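Long-range contacts in SidF, inhibitor of growth family, member 3 (Legionella pneumophila subsp. pneumophila, PDB 4FYE), which is a phosphoinositide phosphatase, probably removing the 3-phosphate from polyphosphorylated phosphatidylinositol lipids in membranes: residues A[19-24]-A[40-45]; A[212-217]-A[295-300]; A[272-277]-A[288-293]; A[338-343]-A[396-401]; A[392-397]-A[406-411]. The protein carries 1 engineered substitution. All coordinates share one frame; numbering follows the deposited sequence.

Contact 1 (A[19-24]-A[40-45]); sequences DLEPVP and VFKDPM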
# COMPACT_ATOMS: atom_id res chain seq x y z
N ASP A 19 -3.76 26.60 4.11
CA ASP A 19 -4.62 26.98 5.20
C ASP A 19 -6.00 26.44 5.00
O ASP A 19 -6.71 26.92 4.13
CB ASP A 19 -4.65 28.50 5.39
CG ASP A 19 -4.06 28.93 6.73
OD1 ASP A 19 -3.22 28.17 7.28
OD2 ASP A 19 -4.42 30.00 7.27
N LEU A 20 -6.40 25.46 5.80
CA LEU A 20 -7.71 24.82 5.59
C LEU A 20 -8.77 25.22 6.59
O LEU A 20 -8.45 25.67 7.72
CB LEU A 20 -7.58 23.30 5.58
CG LEU A 20 -6.55 22.73 4.60
CD1 LEU A 20 -6.17 21.32 5.07
CD2 LEU A 20 -7.06 22.68 3.17
N GLU A 21 -10.04 25.01 6.19
CA GLU A 21 -11.18 25.37 7.03
C GLU A 21 -11.43 24.31 8.09
O GLU A 21 -11.69 23.17 7.73
CB GLU A 21 -12.48 25.56 6.23
CG GLU A 21 -13.71 25.85 7.09
CD GLU A 21 -14.84 26.62 6.37
OE1 GLU A 21 -16.00 26.55 6.85
OE2 GLU A 21 -14.60 27.29 5.34
N PRO A 22 -11.39 24.70 9.39
CA PRO A 22 -11.73 23.81 10.51
C PRO A 22 -13.13 23.17 10.39
O PRO A 22 -14.02 23.74 9.78
CB PRO A 22 -11.65 24.75 11.74
CG PRO A 22 -10.66 25.82 11.35
CD PRO A 22 -10.88 26.01 9.87
N VAL A 23 -13.27 21.96 10.94
CA VAL A 23 -14.53 21.23 11.07
C VAL A 23 -14.74 20.93 12.56
O VAL A 23 -13.83 20.38 13.22
CB VAL A 23 -14.47 19.86 10.39
CG1 VAL A 23 -15.82 19.17 10.46
CG2 VAL A 23 -13.97 19.97 8.96
N PRO A 24 -15.93 21.28 13.10
CA PRO A 24 -16.41 21.00 14.49
C PRO A 24 -16.72 19.52 14.67
O PRO A 24 -17.07 18.86 13.69
CB PRO A 24 -17.73 21.76 14.56
CG PRO A 24 -17.71 22.72 13.41
CD PRO A 24 -16.84 22.15 12.34
N VAL A 40 -9.05 18.26 12.41
CA VAL A 40 -9.89 17.96 11.30
C VAL A 40 -10.34 19.21 10.55
O VAL A 40 -10.64 20.26 11.14
CB VAL A 40 -11.11 17.16 11.75
CG1 VAL A 40 -11.82 16.56 10.55
CG2 VAL A 40 -10.65 16.04 12.66
N PHE A 41 -10.40 19.07 9.23
CA PHE A 41 -10.50 20.21 8.35
C PHE A 41 -11.31 19.86 7.09
O PHE A 41 -11.53 18.68 6.76
CB PHE A 41 -9.11 20.59 7.89
CG PHE A 41 -8.19 21.11 8.97
CD1 PHE A 41 -8.33 22.41 9.47
CD2 PHE A 41 -7.11 20.33 9.43
CE1 PHE A 41 -7.46 22.91 10.44
CE2 PHE A 41 -6.25 20.81 10.41
CZ PHE A 41 -6.42 22.11 10.91
N LYS A 42 -11.72 20.87 6.32
CA LYS A 42 -12.53 20.58 5.11
C LYS A 42 -11.58 20.33 3.98
O LYS A 42 -10.51 20.93 3.95
CB LYS A 42 -13.46 21.74 4.77
CG LYS A 42 -14.69 21.89 5.67
CD LYS A 42 -15.66 22.86 4.99
CE LYS A 42 -16.68 23.54 5.90
NZ LYS A 42 -17.37 24.69 5.20
N ASP A 43 -11.93 19.43 3.06
CA ASP A 43 -11.08 19.22 1.88
C ASP A 43 -11.04 20.50 1.05
O ASP A 43 -12.08 21.13 0.82
CB ASP A 43 -11.56 18.04 1.07
CG ASP A 43 -10.57 17.64 -0.01
OD1 ASP A 43 -10.61 18.29 -1.10
OD2 ASP A 43 -9.74 16.72 0.23
N PRO A 44 -9.84 20.93 0.63
CA PRO A 44 -9.76 22.20 -0.10
C PRO A 44 -10.38 22.13 -1.47
O PRO A 44 -10.50 23.15 -2.16
CB PRO A 44 -8.25 22.43 -0.27
CG PRO A 44 -7.64 21.06 -0.18
CD PRO A 44 -8.54 20.24 0.72
N MET A 45 -10.79 20.95 -1.89
CA MET A 45 -11.21 20.80 -3.26
C MET A 45 -12.44 19.95 -3.42
O MET A 45 -13.31 20.31 -4.18
CB MET A 45 -10.06 20.28 -4.14
CG MET A 45 -8.87 21.22 -4.11
SD MET A 45 -7.87 21.36 -5.59
CE MET A 45 -8.20 19.80 -6.41
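The ring of F41 turns an edge to the backbone of 19-24: the carbonyl carbon of E21 lies there in the ring plane and E21 O close to it, while L20 O and P22 CA come to the same ring obliquely, P22 CA standing 3.8 Å from F41 CD1. These residues lay a loop that follows helix 9-16 against strand 39-42, an outermost strand of the mixed six-stranded sheet, through a single beta bridge of P22 with F41. The sheet itself continues through the backbone pairing of F41 with V51 of strand 50-55. Around the bridge, K42 N donates to E21 O over 2.7 Å, nearly along the C=O axis. The same oxygen, E21 O, takes a CA-H...O contact from F41 CA at 3.2 Å. V23 N, in turn, gives its hydrogen to V40 O at 3.1 Å, arriving above the carbonyl plane. V23 CG2 packs close on the strand backbone, 3.3 Å from F41 C. L20, with CG anti to its carbonyl carbon (chi1 -54°), crosses F41 at about a right angle and sets CD2 3.6 Å from P44 CB; P44 also rests on H15 and L16. On the exposed side the extended chains of E21 and K42 run side by side in one direction, and K42 NZ forms a salt bridge with E21 OE1 at 2.8 Å, standing above the carboxylate plane, 71° out of it.

Contact 2 (A[212-217]-A[295-300]); sequences KRQQRL and LINQEE
R213 comes first, its CG anti to the backbone N (chi1 -171°) and its chain bent at chi3, so that the guanidinium meets E299 side-on. In this salt bridge R213 NE donates to E299 OE1 at 2.6 Å and R213 NH2 to E299 OE2 at 3.2 Å; both oxygens lie near the guanidinium plane, yet the carboxylate is turned 56° against it. A water accepts from R213 N and donates weakly to E299 OE1, while F507 makes a cation-pi contact with the arginine. Here the short helix 212-216 packs on the long helix 284-311, the segment axes 10.0 Å apart and their N-to-C directions 131° from each other. Q214 follows, sliding past I296 with its CG 3.6 Å from I296 CG2. Q214 NE2 donates to E300 OE2 at 3.1 Å and only weakly to N297 OD1; T211 N binds Q214 OE1. E300 OE2 also accepts from N243 N and N297 OD1 from G242 N, while N297 ND2 donates to R273 O. Past the helix, L217 CD1 meets I296 CD1 tip to tip at 3.8 Å.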
# COMPACT_ATOMS: atom_id res chain seq x y z
N LYS A 212 -17.13 -0.18 -14.15
CA LYS A 212 -18.50 -0.28 -14.55
C LYS A 212 -18.99 -1.71 -14.35
O LYS A 212 -20.11 -1.92 -13.90
CB LYS A 212 -18.74 0.23 -15.99
CG LYS A 212 -18.42 1.70 -16.08
CD LYS A 212 -19.38 2.47 -16.96
CE LYS A 212 -18.85 3.85 -17.30
NZ LYS A 212 -19.35 4.33 -18.65
N ARG A 213 -18.16 -2.68 -14.69
CA ARG A 213 -18.51 -4.07 -14.46
C ARG A 213 -18.91 -4.31 -13.00
O ARG A 213 -19.96 -4.88 -12.75
CB ARG A 213 -17.33 -4.96 -14.81
CG ARG A 213 -17.66 -6.43 -14.82
CD ARG A 213 -16.38 -7.20 -14.62
NE ARG A 213 -15.51 -6.98 -15.75
CZ ARG A 213 -15.63 -7.62 -16.91
NH1 ARG A 213 -16.60 -8.52 -17.08
NH2 ARG A 213 -14.79 -7.37 -17.90
N GLN A 214 -18.11 -3.88 -12.05
CA GLN A 214 -18.51 -3.98 -10.63
C GLN A 214 -19.84 -3.25 -10.39
O GLN A 214 -20.73 -3.75 -9.71
CB GLN A 214 -17.43 -3.39 -9.71
CG GLN A 214 -16.19 -4.25 -9.52
CD GLN A 214 -15.03 -3.45 -8.96
OE1 GLN A 214 -14.94 -2.24 -9.18
NE2 GLN A 214 -14.09 -4.13 -8.27
N GLN A 215 -19.97 -2.07 -10.97
CA GLN A 215 -21.11 -1.23 -10.73
C GLN A 215 -22.40 -1.99 -11.07
O GLN A 215 -23.33 -1.98 -10.25
CB GLN A 215 -20.96 0.09 -11.50
CG GLN A 215 -21.64 1.32 -10.89
CD GLN A 215 -21.37 1.56 -9.38
OE1 GLN A 215 -20.61 2.46 -9.01
NE2 GLN A 215 -22.04 0.79 -8.51
N ARG A 216 -22.46 -2.69 -12.19
CA ARG A 216 -23.70 -3.40 -12.53
C ARG A 216 -23.88 -4.80 -11.89
O ARG A 216 -25.01 -5.29 -11.80
CB ARG A 216 -23.90 -3.46 -14.04
CG ARG A 216 -22.97 -4.44 -14.72
CD ARG A 216 -23.19 -4.51 -16.22
NE ARG A 216 -21.94 -4.82 -16.90
CZ ARG A 216 -21.42 -6.05 -17.02
NH1 ARG A 216 -22.03 -7.12 -16.49
NH2 ARG A 216 -20.26 -6.18 -17.68
N LEU A 217 -22.79 -5.46 -11.45
CA LEU A 217 -22.94 -6.65 -10.61
C LEU A 217 -23.29 -6.28 -9.18
O LEU A 217 -22.96 -7.00 -8.27
CB LEU A 217 -21.70 -7.56 -10.61
CG LEU A 217 -21.02 -8.07 -11.90
CD1 LEU A 217 -19.55 -8.33 -11.61
CD2 LEU A 217 -21.63 -9.32 -12.51
N LEU A 295 -10.14 -11.41 -9.92
CA LEU A 295 -9.95 -10.90 -11.26
C LEU A 295 -10.76 -9.59 -11.48
O LEU A 295 -10.24 -8.57 -11.93
CB LEU A 295 -10.44 -11.91 -12.25
CG LEU A 295 -9.80 -12.22 -13.60
CD1 LEU A 295 -10.90 -12.19 -14.63
CD2 LEU A 295 -8.69 -11.28 -14.00
N ILE A 296 -12.02 -9.61 -11.13
CA ILE A 296 -12.83 -8.42 -11.11
C ILE A 296 -12.12 -7.23 -10.37
O ILE A 296 -11.90 -6.14 -10.97
CB ILE A 296 -14.22 -8.79 -10.57
CG1 ILE A 296 -15.00 -9.51 -11.69
CG2 ILE A 296 -14.95 -7.56 -10.07
CD1 ILE A 296 -16.25 -10.24 -11.23
N ASN A 297 -11.74 -7.44 -9.12
CA ASN A 297 -10.93 -6.47 -8.40
C ASN A 297 -9.60 -6.17 -9.04
O ASN A 297 -9.17 -5.02 -9.02
CB ASN A 297 -10.70 -6.96 -7.02
CG ASN A 297 -11.95 -6.97 -6.22
OD1 ASN A 297 -13.01 -6.42 -6.62
ND2 ASN A 297 -11.86 -7.59 -5.04
N GLN A 298 -8.94 -7.17 -9.65
CA GLN A 298 -7.76 -6.86 -10.46
C GLN A 298 -8.07 -5.81 -11.56
O GLN A 298 -7.25 -4.93 -11.79
CB GLN A 298 -7.15 -8.09 -11.11
CG GLN A 298 -5.77 -7.77 -11.67
CD GLN A 298 -4.83 -7.18 -10.63
OE1 GLN A 298 -4.87 -7.58 -9.47
NE2 GLN A 298 -3.93 -6.28 -11.06
N GLU A 299 -9.22 -5.86 -12.23
CA GLU A 299 -9.47 -4.80 -13.18
C GLU A 299 -9.65 -3.42 -12.55
O GLU A 299 -9.11 -2.44 -13.08
CB GLU A 299 -10.43 -5.15 -14.36
CG GLU A 299 -11.92 -5.34 -14.05
CD GLU A 299 -12.82 -5.34 -15.31
OE1 GLU A 299 -14.00 -4.95 -15.19
OE2 GLU A 299 -12.42 -5.74 -16.42
N GLU A 300 -10.22 -3.36 -11.35
CA GLU A 300 -10.33 -2.08 -10.65
C GLU A 300 -8.96 -1.53 -10.36
O GLU A 300 -8.69 -0.35 -10.55
CB GLU A 300 -11.14 -2.22 -9.37
CG GLU A 300 -11.45 -0.90 -8.63
CD GLU A 300 -11.82 -1.08 -7.13
OE1 GLU A 300 -11.67 -0.10 -6.34
OE2 GLU A 300 -12.23 -2.19 -6.70
O HOH W 1 -15.78 -2.15 -16.19

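Contact 3 (A[272-277]-A[288-293]); sequences ARMPYS and LAIKAV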
# COMPACT_ATOMS: atom_id res chain seq x y z
N ALA A 272 -6.16 -7.51 0.68
CA ALA A 272 -6.44 -8.65 -0.16
C ALA A 272 -7.49 -8.23 -1.18
O ALA A 272 -8.47 -7.56 -0.85
CB ALA A 272 -6.92 -9.82 0.67
N ARG A 273 -7.27 -8.64 -2.42
CA ARG A 273 -8.10 -8.26 -3.54
C ARG A 273 -9.25 -9.21 -3.55
O ARG A 273 -10.11 -9.15 -4.42
CB ARG A 273 -7.33 -8.45 -4.84
CG ARG A 273 -6.50 -7.26 -5.25
CD ARG A 273 -5.28 -7.73 -6.00
NE ARG A 273 -4.08 -7.13 -5.44
CZ ARG A 273 -3.21 -6.43 -6.14
NH1 ARG A 273 -3.40 -6.25 -7.43
NH2 ARG A 273 -2.15 -5.92 -5.55
N MET A 274 -9.22 -10.13 -2.61
CA MET A 274 -10.16 -11.17 -2.61
C MET A 274 -10.84 -11.15 -1.31
O MET A 274 -10.23 -10.85 -0.31
CB MET A 274 -9.44 -12.45 -2.79
CG MET A 274 -8.33 -12.62 -1.82
SD MET A 274 -8.21 -14.41 -1.71
CE MET A 274 -7.06 -14.58 -3.06
N PRO A 275 -12.13 -11.47 -1.33
CA PRO A 275 -12.84 -11.52 -0.08
C PRO A 275 -12.48 -12.79 0.70
O PRO A 275 -13.10 -13.85 0.57
CB PRO A 275 -14.32 -11.47 -0.51
CG PRO A 275 -14.34 -11.71 -2.00
CD PRO A 275 -12.94 -11.96 -2.47
N TYR A 276 -11.42 -12.66 1.46
CA TYR A 276 -10.92 -13.64 2.43
C TYR A 276 -11.96 -14.44 3.24
O TYR A 276 -11.92 -15.67 3.26
CB TYR A 276 -9.97 -12.92 3.41
CG TYR A 276 -10.42 -11.54 3.96
CD1 TYR A 276 -11.68 -10.96 3.67
CD2 TYR A 276 -9.56 -10.82 4.80
CE1 TYR A 276 -12.05 -9.72 4.19
CE2 TYR A 276 -9.91 -9.58 5.32
CZ TYR A 276 -11.14 -9.04 5.01
OH TYR A 276 -11.44 -7.82 5.55
N SER A 277 -12.88 -13.73 3.88
CA SER A 277 -13.80 -14.29 4.86
C SER A 277 -14.71 -15.36 4.28
O SER A 277 -15.02 -16.35 4.93
CB SER A 277 -14.64 -13.17 5.47
OG SER A 277 -15.16 -12.32 4.47
N LEU A 288 -14.09 -21.01 -7.11
CA LEU A 288 -13.94 -20.39 -8.43
C LEU A 288 -14.60 -19.01 -8.44
O LEU A 288 -14.09 -18.09 -9.05
CB LEU A 288 -14.48 -21.28 -9.53
CG LEU A 288 -13.64 -21.49 -10.79
CD1 LEU A 288 -14.59 -21.61 -11.96
CD2 LEU A 288 -12.60 -20.42 -11.05
N ALA A 289 -15.70 -18.86 -7.72
CA ALA A 289 -16.33 -17.57 -7.54
C ALA A 289 -15.32 -16.54 -6.97
O ALA A 289 -15.19 -15.38 -7.47
CB ALA A 289 -17.53 -17.73 -6.65
N ILE A 290 -14.60 -16.99 -5.95
CA ILE A 290 -13.61 -16.19 -5.25
C ILE A 290 -12.46 -15.82 -6.17
O ILE A 290 -12.02 -14.66 -6.17
CB ILE A 290 -13.10 -16.90 -3.97
CG1 ILE A 290 -14.22 -16.90 -2.93
CG2 ILE A 290 -11.89 -16.15 -3.40
CD1 ILE A 290 -14.10 -17.96 -1.83
N LYS A 291 -11.98 -16.80 -6.95
CA LYS A 291 -11.01 -16.52 -8.02
C LYS A 291 -11.48 -15.44 -9.00
O LYS A 291 -10.68 -14.67 -9.50
CB LYS A 291 -10.68 -17.78 -8.80
CG LYS A 291 -9.26 -18.26 -8.62
CD LYS A 291 -8.99 -19.61 -9.30
CE LYS A 291 -9.11 -20.77 -8.32
NZ LYS A 291 -8.49 -22.02 -8.84
N ALA A 292 -12.79 -15.40 -9.27
CA ALA A 292 -13.33 -14.47 -10.25
C ALA A 292 -13.36 -13.05 -9.71
O ALA A 292 -13.10 -12.09 -10.47
CB ALA A 292 -14.73 -14.87 -10.69
N VAL A 293 -13.74 -12.93 -8.43
CA VAL A 293 -13.82 -11.63 -7.81
C VAL A 293 -12.43 -11.04 -7.77
O VAL A 293 -12.26 -9.85 -7.92
CB VAL A 293 -14.33 -11.75 -6.39
CG1 VAL A 293 -14.07 -10.48 -5.61
CG2 VAL A 293 -15.80 -12.09 -6.42
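The loop that leads from strand 260-268 into helix 284-311 folds back on an early part of that helix, and 272-277 touches 288-293 through a small apolar patch. On the loop side P275 carries most of it. The ring of P275 meets V293 tip to tip, P275 CD lying 3.7 Å from V293 CG1 and CG nearly as close to the same methyl. That methyl is the branch anti to the backbone N (chi1 165°), and the CB of V293 points toward the loop. The proline sits at the centre of an inverse gamma turn, in which Y276 N donates weakly to M274 O; the tight bend brings the ring against the helix while the Y276 side chain sets off away from it. I290, one helical turn before V293, joins more loosely: I290 CG2 is 4.4 Å from P275 CD and makes an equally distant contact with M274 SD. Y379 of helix 373-387 packs on both M274 and I290, and F510 of helix 482-514 covers V293. The polar part of the loop is anchored farther along helix 284-311, where R273 NH1 binds Q298 OE1 and R273 O accepts from N297 ND2; R273 NH2 also forms a salt bridge with E356.

Contact 4 (A[338-343]-A[396-401]); sequences ARAQLI and IQTGSN
I343 crosses both I396 and T398 obliquely, and this one isoleucine carries most of the side-chain packing between helix 335-349 and strand 391-399, an outer strand of the mixed four-stranded sheet. The helix lies against the later part of the strand, with segment axes 6.7 Å apart and N-to-C directions 144° from each other. I343 directs its CB toward the strand; its CG2 branch, anti to the backbone N, touches I396 CG2 at 4.0 Å. The same methyl is equally far from T398 CG2, so it sits against both residues. The other branch of I343 ends with CD1 3.8 Å from T398 O. A306 and Q307 of helix 284-311 pack on I396, and L318 on I343, so the contact is largely buried. T398 holds OG1 in the crowded position between its backbone N and carbonyl carbon (chi1 66°), where it hydrogen-bonds with T402 OG1, while CG2 faces the helix. A340 approaches with backbone and methyl rather than a longer chain: its CB is 3.6 Å from T398 O. That carbonyl oxygen, T398 O, accepts a hydrogen bond from T6 OG1 and also a CA-H...O contact from A340 CA, at 3.4 Å.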
# COMPACT_ATOMS: atom_id res chain seq x y z
N ALA A 338 -10.92 22.93 -18.72
CA ALA A 338 -9.76 22.85 -19.60
C ALA A 338 -8.95 21.54 -19.37
O ALA A 338 -8.67 20.81 -20.32
CB ALA A 338 -8.88 24.07 -19.43
N ARG A 339 -8.60 21.26 -18.13
CA ARG A 339 -8.02 19.96 -17.84
C ARG A 339 -8.89 18.81 -18.37
O ARG A 339 -8.35 17.85 -18.94
CB ARG A 339 -7.64 19.74 -16.35
CG ARG A 339 -6.80 18.48 -16.16
CD ARG A 339 -6.08 18.53 -14.84
NE ARG A 339 -5.41 17.28 -14.52
CZ ARG A 339 -4.11 17.03 -14.76
NH1 ARG A 339 -3.28 17.90 -15.38
NH2 ARG A 339 -3.66 15.88 -14.38
N ALA A 340 -10.21 18.88 -18.18
CA ALA A 340 -11.04 17.75 -18.64
C ALA A 340 -10.81 17.50 -20.15
O ALA A 340 -10.73 16.36 -20.60
CB ALA A 340 -12.54 18.02 -18.36
N GLN A 341 -10.77 18.59 -20.92
CA GLN A 341 -10.70 18.50 -22.36
C GLN A 341 -9.33 17.91 -22.75
O GLN A 341 -9.22 17.04 -23.60
CB GLN A 341 -10.91 19.89 -22.97
CG GLN A 341 -11.11 19.88 -24.46
CD GLN A 341 -11.00 21.29 -25.10
OE1 GLN A 341 -10.22 22.15 -24.66
NE2 GLN A 341 -11.79 21.51 -26.15
N LEU A 342 -8.27 18.39 -22.11
CA LEU A 342 -6.95 17.83 -22.24
C LEU A 342 -6.92 16.34 -21.93
O LEU A 342 -6.32 15.59 -22.67
CB LEU A 342 -6.00 18.56 -21.29
CG LEU A 342 -5.19 19.72 -21.85
CD1 LEU A 342 -5.55 20.07 -23.29
CD2 LEU A 342 -5.21 20.90 -20.90
N ILE A 343 -7.58 15.91 -20.86
CA ILE A 343 -7.49 14.50 -20.47
C ILE A 343 -8.18 13.64 -21.50
O ILE A 343 -7.64 12.62 -21.97
CB ILE A 343 -8.06 14.25 -19.09
CG1 ILE A 343 -7.10 14.86 -18.08
CG2 ILE A 343 -8.21 12.74 -18.81
CD1 ILE A 343 -7.68 14.89 -16.66
N ILE A 396 -11.98 6.44 -17.20
CA ILE A 396 -11.07 7.42 -16.70
C ILE A 396 -11.94 8.61 -16.39
O ILE A 396 -12.63 9.12 -17.27
CB ILE A 396 -10.02 7.81 -17.78
CG1 ILE A 396 -9.08 6.62 -18.08
CG2 ILE A 396 -9.25 9.10 -17.44
CD1 ILE A 396 -7.99 6.49 -17.10
N GLN A 397 -11.89 9.06 -15.14
CA GLN A 397 -12.50 10.35 -14.77
C GLN A 397 -11.80 11.56 -15.38
O GLN A 397 -10.63 11.79 -15.08
CB GLN A 397 -12.39 10.54 -13.27
CG GLN A 397 -13.26 9.69 -12.42
CD GLN A 397 -14.67 9.75 -12.92
OE1 GLN A 397 -15.20 8.74 -13.41
NE2 GLN A 397 -15.29 10.95 -12.85
N THR A 398 -12.50 12.37 -16.18
CA THR A 398 -11.90 13.57 -16.80
C THR A 398 -12.17 14.84 -16.01
O THR A 398 -11.33 15.73 -15.93
CB THR A 398 -12.39 13.79 -18.24
OG1 THR A 398 -13.78 14.08 -18.22
CG2 THR A 398 -12.16 12.55 -19.12
N GLY A 399 -13.37 14.93 -15.45
CA GLY A 399 -13.78 16.06 -14.66
C GLY A 399 -14.82 15.56 -13.68
O GLY A 399 -15.08 14.34 -13.59
N SER A 400 -15.43 16.48 -12.94
CA SER A 400 -16.34 16.08 -11.86
C SER A 400 -17.67 15.52 -12.40
O SER A 400 -18.33 14.78 -11.72
CB SER A 400 -16.54 17.20 -10.82
OG SER A 400 -17.38 18.20 -11.36
N ASN A 401 -18.03 15.81 -13.64
CA ASN A 401 -19.22 15.18 -14.18
C ASN A 401 -18.98 14.43 -15.49
O ASN A 401 -19.91 14.22 -16.25
CB ASN A 401 -20.31 16.25 -14.38
CG ASN A 401 -21.72 15.70 -14.15
OD1 ASN A 401 -21.92 14.49 -13.97
ND2 ASN A 401 -22.71 16.59 -14.17

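Contact 5 (A[392-397]-A[406-411]); sequences AKITIQ and TAVGYQ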
# COMPACT_ATOMS: atom_id res chain seq x y z
N ALA A 392 -6.97 -3.90 -20.79
CA ALA A 392 -8.30 -3.89 -20.11
C ALA A 392 -9.14 -2.67 -20.38
O ALA A 392 -8.62 -1.57 -20.42
CB ALA A 392 -8.14 -4.06 -18.62
N LYS A 393 -10.46 -2.85 -20.50
CA LYS A 393 -11.32 -1.73 -20.82
C LYS A 393 -11.73 -1.06 -19.54
O LYS A 393 -12.29 -1.70 -18.69
CB LYS A 393 -12.52 -2.18 -21.62
CG LYS A 393 -12.05 -2.87 -22.88
CD LYS A 393 -13.10 -3.06 -23.96
CE LYS A 393 -12.37 -3.48 -25.23
NZ LYS A 393 -13.26 -3.78 -26.39
N ILE A 394 -11.44 0.22 -19.42
CA ILE A 394 -11.46 0.91 -18.13
C ILE A 394 -12.18 2.24 -18.24
O ILE A 394 -12.55 2.61 -19.32
CB ILE A 394 -10.00 1.01 -17.58
CG1 ILE A 394 -9.99 0.24 -16.33
CG2 ILE A 394 -9.34 2.42 -17.55
CD1 ILE A 394 -10.00 -1.22 -16.69
N THR A 395 -12.41 2.94 -17.14
CA THR A 395 -13.08 4.25 -17.20
C THR A 395 -12.13 5.26 -16.59
O THR A 395 -11.55 4.98 -15.57
CB THR A 395 -14.39 4.22 -16.37
OG1 THR A 395 -15.35 3.48 -17.10
CG2 THR A 395 -14.94 5.60 -16.14
N ILE A 396 -11.98 6.44 -17.20
CA ILE A 396 -11.07 7.42 -16.70
C ILE A 396 -11.94 8.61 -16.39
O ILE A 396 -12.63 9.12 -17.27
CB ILE A 396 -10.02 7.81 -17.78
CG1 ILE A 396 -9.08 6.62 -18.08
CG2 ILE A 396 -9.25 9.10 -17.44
CD1 ILE A 396 -7.99 6.49 -17.10
N GLN A 397 -11.89 9.06 -15.14
CA GLN A 397 -12.50 10.35 -14.77
C GLN A 397 -11.80 11.56 -15.38
O GLN A 397 -10.63 11.79 -15.08
CB GLN A 397 -12.39 10.54 -13.27
CG GLN A 397 -13.26 9.69 -12.42
CD GLN A 397 -14.67 9.75 -12.92
OE1 GLN A 397 -15.20 8.74 -13.41
NE2 GLN A 397 -15.29 10.95 -12.85
N THR A 406 -11.54 3.62 -22.09
CA THR A 406 -10.38 3.26 -22.90
C THR A 406 -9.86 1.89 -22.54
O THR A 406 -9.86 1.48 -21.38
CB THR A 406 -9.08 3.99 -22.46
OG1 THR A 406 -9.34 4.99 -21.48
CG2 THR A 406 -8.29 4.48 -23.60
N ALA A 407 -9.24 1.26 -23.50
CA ALA A 407 -8.40 0.10 -23.23
C ALA A 407 -7.17 0.61 -22.49
O ALA A 407 -6.77 1.72 -22.75
CB ALA A 407 -8.02 -0.57 -24.55
N VAL A 408 -6.61 -0.17 -21.56
CA VAL A 408 -5.33 0.18 -20.89
C VAL A 408 -4.44 -1.07 -20.85
O VAL A 408 -4.89 -2.10 -20.39
CB VAL A 408 -5.48 0.61 -19.42
CG1 VAL A 408 -4.07 0.76 -18.79
CG2 VAL A 408 -6.19 1.97 -19.28
N GLY A 409 -3.17 -0.94 -21.30
CA GLY A 409 -2.16 -2.01 -21.32
C GLY A 409 -1.73 -2.34 -19.88
O GLY A 409 -1.65 -1.44 -19.04
N TYR A 410 -1.47 -3.62 -19.58
CA TYR A 410 -1.03 -4.03 -18.22
C TYR A 410 0.23 -4.91 -18.22
O TYR A 410 0.44 -5.72 -19.11
CB TYR A 410 -2.18 -4.64 -17.43
CG TYR A 410 -1.87 -5.04 -16.01
CD1 TYR A 410 -1.92 -4.11 -14.95
CD2 TYR A 410 -1.54 -6.38 -15.71
CE1 TYR A 410 -1.63 -4.53 -13.64
CE2 TYR A 410 -1.29 -6.80 -14.43
CZ TYR A 410 -1.33 -5.89 -13.41
OH TYR A 410 -1.02 -6.36 -12.18
N GLN A 411 1.10 -4.67 -17.25
CA GLN A 411 2.28 -5.49 -17.02
C GLN A 411 2.39 -5.72 -15.52
O GLN A 411 2.38 -4.76 -14.75
CB GLN A 411 3.54 -4.80 -17.52
CG GLN A 411 3.58 -4.62 -19.03
CD GLN A 411 4.97 -4.28 -19.54
OE1 GLN A 411 5.28 -3.11 -19.80
NE2 GLN A 411 5.83 -5.30 -19.68
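Strands 392-397 and 406-411 pair antiparallel through four backbone hydrogen bonds, with their segment directions 120° apart. A392 and V408 form a hydrogen-bonded pair, A392 N giving to V408 O at 2.8 Å and V408 N returning to A392 O at 2.7 Å. I394 and T406 make the second such pair, I394 N reaching T406 O at 2.8 Å and T406 N reaching I394 O at 3.1 Å. In all four the donor stands above the carbonyl plane. Between them K393 and A407 are the non-hydrogen-bonded pair, and A407 CA adds a CA-H...O contact to A392 O at 3.3 Å. The two strands are the arms of the beta hairpin formed by 391-399 and 402-416, whose first arm is an outermost strand of the four-stranded sheet. K393 and A407 lie on one face, K393 exposed to solvent; A392, I394, T406 and V408 lie on the other. There I394 crosses V408 obliquely, methyl on methyl, with I394 CG2 3.6 Å from V408 CG2; the V408 branch used is the one anti to its carbonyl carbon. I394 also packs on Q303 of helix 284-311, and A392 on F387 of helix 373-387. Farther along, where I396 crosses T406 obliquely, I396 CG1 lies 3.8 Å from T406 OG1.

Contact 1 is a surface contact on the six-stranded sheet, mixing backbone bonds with an exposed salt bridge; its centre lies 25 Å or more from those of the others. Contacts 2, 3 and 4 are buried, but differ in chemistry: contact 2 is charged and amide-rich, whereas contacts 3 and 4 rest largely on apolar packing. Contacts 2 and 3 both use helix 284-311 and meet where N297 and Q298 bind R273. Contacts 4 and 5 share I396 and Q397 of strand 391-399: one packs that strand against helix 335-349, the other pairs its earlier residues by backbone bonds. Contact 5, partly buried, also touches contact 2, for instance where I394 packs on the backbone of E299.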